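Putative histidine protein kinase (PDB 3KYJ) probably autophosphorylates on a histidine and passes the phosphate to CheB or CheY, carrying signals from chemoreceptors to the flagellar motors. Local coordinates at residues G78-D82 against A83-M87; E90-E93 against I94-A98. All coordinates share one frame; numbering follows the deposited sequence. Where two conformers were deposited one is given.

Contact 1 of 2, residues G78-D82 against A83-M87; sequences GLVRD and AGVPM
The carbonyl oxygen of L79 takes two backbone donors as helix 64-82 ends. A83 N reaches L79 O at 2.9 Å, rather bent at 139°, while V85 N lies farther from L79 O, at 3.3 Å, but is straighter at 162°. This is a helix C-cap in the all-helical Hpt domain of the kinase: the last helical bond and the first bond of the loop share one oxygen, approaching it from opposite faces of the carbonyl plane. G84, at positive phi, makes the turn that brings V85 back over the helix. There V80 CA gives a CA-H...O contact to V85 O at 3.2 Å, and one water donates to both V80 O and V85 O, bridging helix and loop. In the last turn R81 and its neighbour D82 form a salt bridge, gripped side-on, with R81 NE on D82 OD1 at 3.0 Å and NH2 on the syn lone pair of OD2. R81 also makes a cation-pi contact with F48 of helix 40-60.

Packing starts at V80. With CG1 anti to the backbone N (chi1 176°), both methyls lie beside the V85 carbonyl, CG1 being 3.4 Å from V85 O, and CG1 also meets M87 CB at 4.0 Å. The same side chain touches V44 of helix 40-60 and I91 of helix 89-112. Cutting V80 back to an alanine would probably open a gap between the V85 carbonyl, V44 and I91, leaving the loop less firmly seated on the helix. Next to the shared oxygen, L79 CB packs on V85 CG2 at 3.9 Å, and the L79 branch tip CD2 lies 4.1 Å from A83 CB.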
ATOM      1  N   GLY A  78      10.864  -2.928 -10.805  1.00 22.32           N
ATOM      2  CA  GLY A  78      10.482  -4.329 -10.875  1.00 25.04           C
ATOM      3  C   GLY A  78      11.247  -5.147 -11.913  1.00 25.92           C
ATOM      4  O   GLY A  78      11.491  -6.339 -11.711  1.00 28.55           O
ATOM      5  N   LEU A  79      11.640  -4.527 -13.020  1.00 25.94           N
ATOM      6  CA  LEU A  79      12.439  -5.235 -14.028  1.00 27.71           C
ATOM      7  C   LEU A  79      13.793  -5.626 -13.445  1.00 26.31           C
ATOM      8  O   LEU A  79      14.314  -6.705 -13.734  1.00 28.42           O
ATOM      9  CB  LEU A  79      12.692  -4.375 -15.254  1.00 30.27           C
ATOM     10  CG  LEU A  79      11.499  -4.071 -16.158  1.00 34.90           C
ATOM     11  CD1 LEU A  79      11.949  -3.092 -17.226  1.00 37.70           C
ATOM     12  CD2 LEU A  79      10.959  -5.350 -16.775  1.00 37.75           C
ATOM     13  N   VAL A  80      14.380  -4.727 -12.663  1.00 24.32           N
ATOM     14  CA  VAL A  80      15.638  -5.023 -11.944  1.00 23.13           C
ATOM     15  C   VAL A  80      15.415  -6.134 -10.924  1.00 24.27           C
ATOM     16  O   VAL A  80      16.188  -7.094 -10.853  1.00 26.96           O
ATOM     17  CB  VAL A  80      16.197  -3.773 -11.229  1.00 23.29           C
ATOM     18  CG1 VAL A  80      17.426  -4.134 -10.422  1.00 24.78           C
ATOM     19  CG2 VAL A  80      16.548  -2.693 -12.236  1.00 24.38           C
ATOM     20  N   ARG A  81      14.352  -6.016 -10.135  1.00 24.83           N
ATOM     21  CA  ARG A  81      14.141  -6.946  -9.032  1.00 27.53           C
ATOM     22  C   ARG A  81      13.769  -8.341  -9.539  1.00 28.76           C
ATOM     23  O   ARG A  81      14.229  -9.342  -8.979  1.00 32.27           O
ATOM     24  CB  ARG A  81      13.053  -6.410  -8.089  1.00 29.66           C
ATOM     25  CG  ARG A  81      12.934  -7.200  -6.792  1.00 36.40           C
ATOM     26  CD  ARG A  81      11.702  -6.796  -6.012  1.00 41.13           C
ATOM     27  NE  ARG A  81      10.485  -7.219  -6.701  1.00 41.18           N
ATOM     28  CZ  ARG A  81       9.258  -6.970  -6.265  1.00 40.65           C
ATOM     29  NH1 ARG A  81       9.088  -6.303  -5.138  1.00 39.81           N
ATOM     30  NH2 ARG A  81       8.208  -7.395  -6.949  1.00 44.62           N
ATOM     31  N   ASP A  82      12.983  -8.414 -10.614  1.00 31.14           N
ATOM     32  CA  ASP A  82      12.355  -9.668 -11.034  1.00 33.49           C
ATOM     33  C   ASP A  82      12.813 -10.231 -12.376  1.00 34.88           C
ATOM     34  O   ASP A  82      12.789 -11.454 -12.573  1.00 36.93           O
ATOM     35  CB  ASP A  82      10.838  -9.471 -11.109  1.00 37.02           C
ATOM     36  CG  ASP A  82      10.249  -9.032  -9.790  1.00 37.94           C
ATOM     37  OD1 ASP A  82      10.865  -9.332  -8.748  1.00 39.38           O
ATOM     38  OD2 ASP A  82       9.177  -8.378  -9.801  1.00 38.73           O
ATOM     39  N   ALA A  83      13.229  -9.361 -13.289  1.00 34.33           N
ATOM     40  CA  ALA A  83      13.487  -9.756 -14.678  1.00 36.40           C
ATOM     41  C   ALA A  83      14.963  -9.661 -15.053  1.00 34.65           C
ATOM     42  O   ALA A  83      15.338  -9.671 -16.244  1.00 34.98           O
ATOM     43  CB  ALA A  83      12.669  -8.901 -15.611  1.00 39.70           C
ATOM     44  N   GLY A  84      15.801  -9.547 -14.038  1.00 31.51           N
ATOM     45  CA  GLY A  84      17.237  -9.670 -14.242  1.00 30.92           C
ATOM     46  C   GLY A  84      17.929  -8.493 -14.915  1.00 29.57           C
ATOM     47  O   GLY A  84      19.100  -8.592 -15.292  1.00 30.53           O
ATOM     48  N   VAL A  85      17.240  -7.366 -15.034  1.00 29.26           N
ATOM     49  CA  VAL A  85      17.829  -6.153 -15.588  1.00 27.66           C
ATOM     50  C   VAL A  85      18.780  -5.497 -14.570  1.00 26.42           C
ATOM     51  O   VAL A  85      18.416  -5.281 -13.436  1.00 26.06           O
ATOM     52  CB  VAL A  85      16.697  -5.156 -15.995  1.00 30.29           C
ATOM     53  CG1 VAL A  85      17.268  -3.825 -16.449  1.00 32.24           C
ATOM     54  CG2 VAL A  85      15.864  -5.761 -17.093  1.00 34.19           C
ATOM     55  N   PRO A  86      20.031  -5.211 -14.964  1.00 25.85           N
ATOM     56  CA  PRO A  86      20.906  -4.527 -14.003  1.00 24.66           C
ATOM     57  C   PRO A  86      20.459  -3.103 -13.660  1.00 23.71           C
ATOM     58  O   PRO A  86      19.888  -2.395 -14.504  1.00 24.73           O
ATOM     59  CB  PRO A  86      22.265  -4.484 -14.733  1.00 28.09           C
ATOM     60  CG  PRO A  86      22.183  -5.546 -15.758  1.00 28.92           C
ATOM     61  CD  PRO A  86      20.746  -5.560 -16.200  1.00 28.19           C
ATOM     62  N   MET A  87      20.698  -2.728 -12.412  1.00 22.77           N
ATOM     63  CA  MET A  87      20.411  -1.380 -11.931  0.51 22.27           C
ATOM     64  C   MET A  87      21.519  -0.456 -12.422  1.00 21.86           C
ATOM     65  O   MET A  87      22.400  -0.028 -11.663  1.00 21.76           O
ATOM     66  CB  MET A  87      20.300  -1.371 -10.397  0.51 22.96           C
ATOM     67  CG  MET A  87      20.059   0.015  -9.742  0.51 22.99           C
ATOM     68  SD  MET A  87      18.567   0.912 -10.237  0.51 22.32           S
ATOM     69  CE  MET A  87      17.258  -0.048  -9.466  0.51 24.96           C
TER
HETATM   70  O   HOH W   1      18.771  -7.753 -12.048  1.00 26.56           O

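Contact 2 of 2, residues E90-E93 against I94-A98; sequences EIVE and ILLFA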
ATOM      1  N   GLU A  90      21.910   4.630 -15.780  1.00 23.51           N
ATOM      2  CA  GLU A  90      20.821   5.354 -16.408  1.00 25.20           C
ATOM      3  C   GLU A  90      19.527   5.199 -15.597  1.00 24.21           C
ATOM      4  O   GLU A  90      18.753   6.163 -15.427  1.00 24.66           O
ATOM      5  CB  GLU A  90      20.597   4.907 -17.853  1.00 27.01           C
ATOM      6  CG  GLU A  90      19.518   5.745 -18.541  1.00 32.37           C
ATOM      7  CD  GLU A  90      19.344   5.408 -20.007  1.00 33.92           C
ATOM      8  OE1 GLU A  90      19.807   4.337 -20.447  1.00 34.07           O
ATOM      9  OE2 GLU A  90      18.720   6.219 -20.716  1.00 34.64           O
ATOM     10  N   ILE A  91      19.260   3.982 -15.143  1.00 21.40           N
ATOM     11  CA  ILE A  91      18.086   3.760 -14.291  1.00 19.53           C
ATOM     12  C   ILE A  91      18.169   4.646 -13.060  1.00 19.91           C
ATOM     13  O   ILE A  91      17.175   5.292 -12.673  1.00 19.52           O
ATOM     14  CB  ILE A  91      17.927   2.281 -13.908  1.00 19.27           C
ATOM     15  CG1 ILE A  91      17.666   1.435 -15.158  1.00 21.36           C
ATOM     16  CG2 ILE A  91      16.832   2.130 -12.869  1.00 19.47           C
ATOM     17  CD1 ILE A  91      17.336  -0.045 -14.935  1.00 24.74           C
ATOM     18  N   VAL A  92      19.333   4.679 -12.419  1.00 19.20           N
ATOM     19  CA  VAL A  92      19.492   5.462 -11.203  1.00 19.54           C
ATOM     20  C   VAL A  92      19.216   6.935 -11.490  1.00 20.41           C
ATOM     21  O   VAL A  92      18.520   7.612 -10.747  1.00 20.93           O
ATOM     22  CB  VAL A  92      20.880   5.237 -10.556  1.00 20.24           C
ATOM     23  CG1 VAL A  92      21.106   6.219  -9.422  1.00 22.79           C
ATOM     24  CG2 VAL A  92      20.990   3.794 -10.077  1.00 21.01           C
ATOM     25  N   GLU A  93      19.734   7.406 -12.619  1.00 22.16           N
ATOM     26  CA  GLU A  93      19.571   8.788 -13.044  1.00 25.05           C
ATOM     27  C   GLU A  93      18.099   9.177 -13.271  1.00 22.10           C
ATOM     28  O   GLU A  93      17.624  10.214 -12.791  1.00 23.63           O
ATOM     29  CB  GLU A  93      20.351   8.974 -14.354  1.00 30.39           C
ATOM     30  CG  GLU A  93      20.172  10.277 -15.065  1.00 40.60           C
ATOM     31  CD  GLU A  93      20.955  10.305 -16.368  1.00 45.37           C
ATOM     32  OE1 GLU A  93      22.122   9.842 -16.379  1.00 45.42           O
ATOM     33  OE2 GLU A  93      20.400  10.785 -17.378  1.00 48.36           O
ATOM     34  N   ILE A  94      17.405   8.349 -14.038  1.00 21.20           N
ATOM     35  CA  ILE A  94      16.001   8.586 -14.366  1.00 18.98           C
ATOM     36  C   ILE A  94      15.177   8.578 -13.068  1.00 19.24           C
ATOM     37  O   ILE A  94      14.278   9.404 -12.878  1.00 20.58           O
ATOM     38  CB  ILE A  94      15.456   7.548 -15.351  1.00 20.63           C
ATOM     39  CG1 ILE A  94      16.144   7.708 -16.716  1.00 25.88           C
ATOM     40  CG2 ILE A  94      13.946   7.698 -15.515  1.00 24.17           C
ATOM     41  CD1 ILE A  94      15.914   6.536 -17.640  1.00 30.99           C
ATOM     42  N   LEU A  95      15.497   7.675 -12.151  1.00 18.02           N
ATOM     43  CA  LEU A  95      14.724   7.592 -10.914  1.00 16.05           C
ATOM     44  C   LEU A  95      15.028   8.751  -9.966  1.00 16.42           C
ATOM     45  O   LEU A  95      14.140   9.159  -9.214  1.00 16.13           O
ATOM     46  CB  LEU A  95      14.901   6.249 -10.232  1.00 16.05           C
ATOM     47  CG  LEU A  95      14.342   5.047 -10.988  1.00 15.96           C
ATOM     48  CD1 LEU A  95      14.729   3.722 -10.324  1.00 17.99           C
ATOM     49  CD2 LEU A  95      12.813   5.171 -11.099  1.00 18.51           C
ATOM     50  N   LEU A  96      16.256   9.278  -9.980  1.00 18.23           N
ATOM     51  CA  LEU A  96      16.560  10.487  -9.224  1.00 20.23           C
ATOM     52  C   LEU A  96      15.722  11.668  -9.760  1.00 19.95           C
ATOM     53  O   LEU A  96      15.158  12.431  -8.987  1.00 20.58           O
ATOM     54  CB  LEU A  96      18.056  10.839  -9.254  1.00 22.70           C
ATOM     55  CG  LEU A  96      18.862  10.104  -8.189  1.00 25.76           C
ATOM     56  CD1 LEU A  96      20.357  10.300  -8.454  1.00 30.26           C
ATOM     57  CD2 LEU A  96      18.479  10.593  -6.805  1.00 27.78           C
ATOM     58  N   PHE A  97      15.636  11.796 -11.083  1.00 20.40           N
ATOM     59  CA  PHE A  97      14.775  12.799 -11.710  1.00 20.30           C
ATOM     60  C   PHE A  97      13.322  12.556 -11.285  1.00 19.07           C
ATOM     61  O   PHE A  97      12.602  13.490 -10.915  1.00 19.52           O
ATOM     62  CB  PHE A  97      14.960  12.718 -13.243  1.00 22.57           C
ATOM     63  CG  PHE A  97      14.100  13.662 -14.046  1.00 24.20           C
ATOM     64  CD1 PHE A  97      13.911  14.966 -13.660  1.00 28.00           C
ATOM     65  CD2 PHE A  97      13.480  13.210 -15.186  1.00 28.07           C
ATOM     66  CE1 PHE A  97      13.107  15.831 -14.428  1.00 28.66           C
ATOM     67  CE2 PHE A  97      12.685  14.061 -15.947  1.00 29.23           C
ATOM     68  CZ  PHE A  97      12.498  15.353 -15.553  1.00 28.28           C
ATOM     69  N   ALA A  98      12.898  11.296 -11.302  1.00 17.56           N
ATOM     70  CA  ALA A  98      11.553  10.964 -10.856  1.00 17.02           C
ATOM     71  C   ALA A  98      11.320  11.372  -9.409  1.00 17.15           C
ATOM     72  O   ALA A  98      10.258  11.885  -9.087  1.00 16.71           O
ATOM     73  CB  ALA A  98      11.247   9.506 -11.058  1.00 18.89           C
TER
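I91 and L95, one helical turn apart, run side by side in the same direction on the buried face of helix 89-112, with I91 CG2 3.7 Å from L95 CD1. The L95 CG stands beside its own backbone N (chi1 -66°), which tips the leucine back along the helix: CG sits 3.3 Å from I91 O, the oxygen that also accepts from L95 N. I94 leans back in the same manner, its CG1 3.3 Å from E90 O, and its CD1 meets the aliphatic E90 CG at 3.8 Å. Beyond that methylene, E90 OE1 makes salt bridges with R134 and K131. V92 and L96 pair more loosely, CG1 to CD1 at 4.3 Å.

The solvent side is thinner. E93 and F97 are joined mainly through the backbone, F97 N to E93 O at 3.1 Å, and the phenyl ring leads away from E93. These i to i+4 bonds are those of a regular alpha helix. Its faces are shared out in the bundle: V92, L95 and L96 pack on helix 10-35, I91, L95 and A98 on helix 64-82, and I91, I94 and F97 on helix 122-135.

How the contacts relate
Contact 1 closes helix 64-82 and its loop leads into helix 89-112, whose first turns hold contact 2. Their centres are 15 Å apart, yet they meet at I91 and V92: I91 CD1 lies 3.9 Å from V80 CG2 and 3.5 Å from P86 O, and V92 CG2 lies 3.8 Å from M87 SD. Contact 2 lies deeper, its centre about 9 Å from that of the chain against about 16 Å for contact 1. A sodium ion lies about 8 Å from the M87 side chain, too far to be bound by it. H52, the predicted phosphorylation site, unmodified here, belongs to helix 40-60, which V80, R81 and M87 of contact 1 touch through V44.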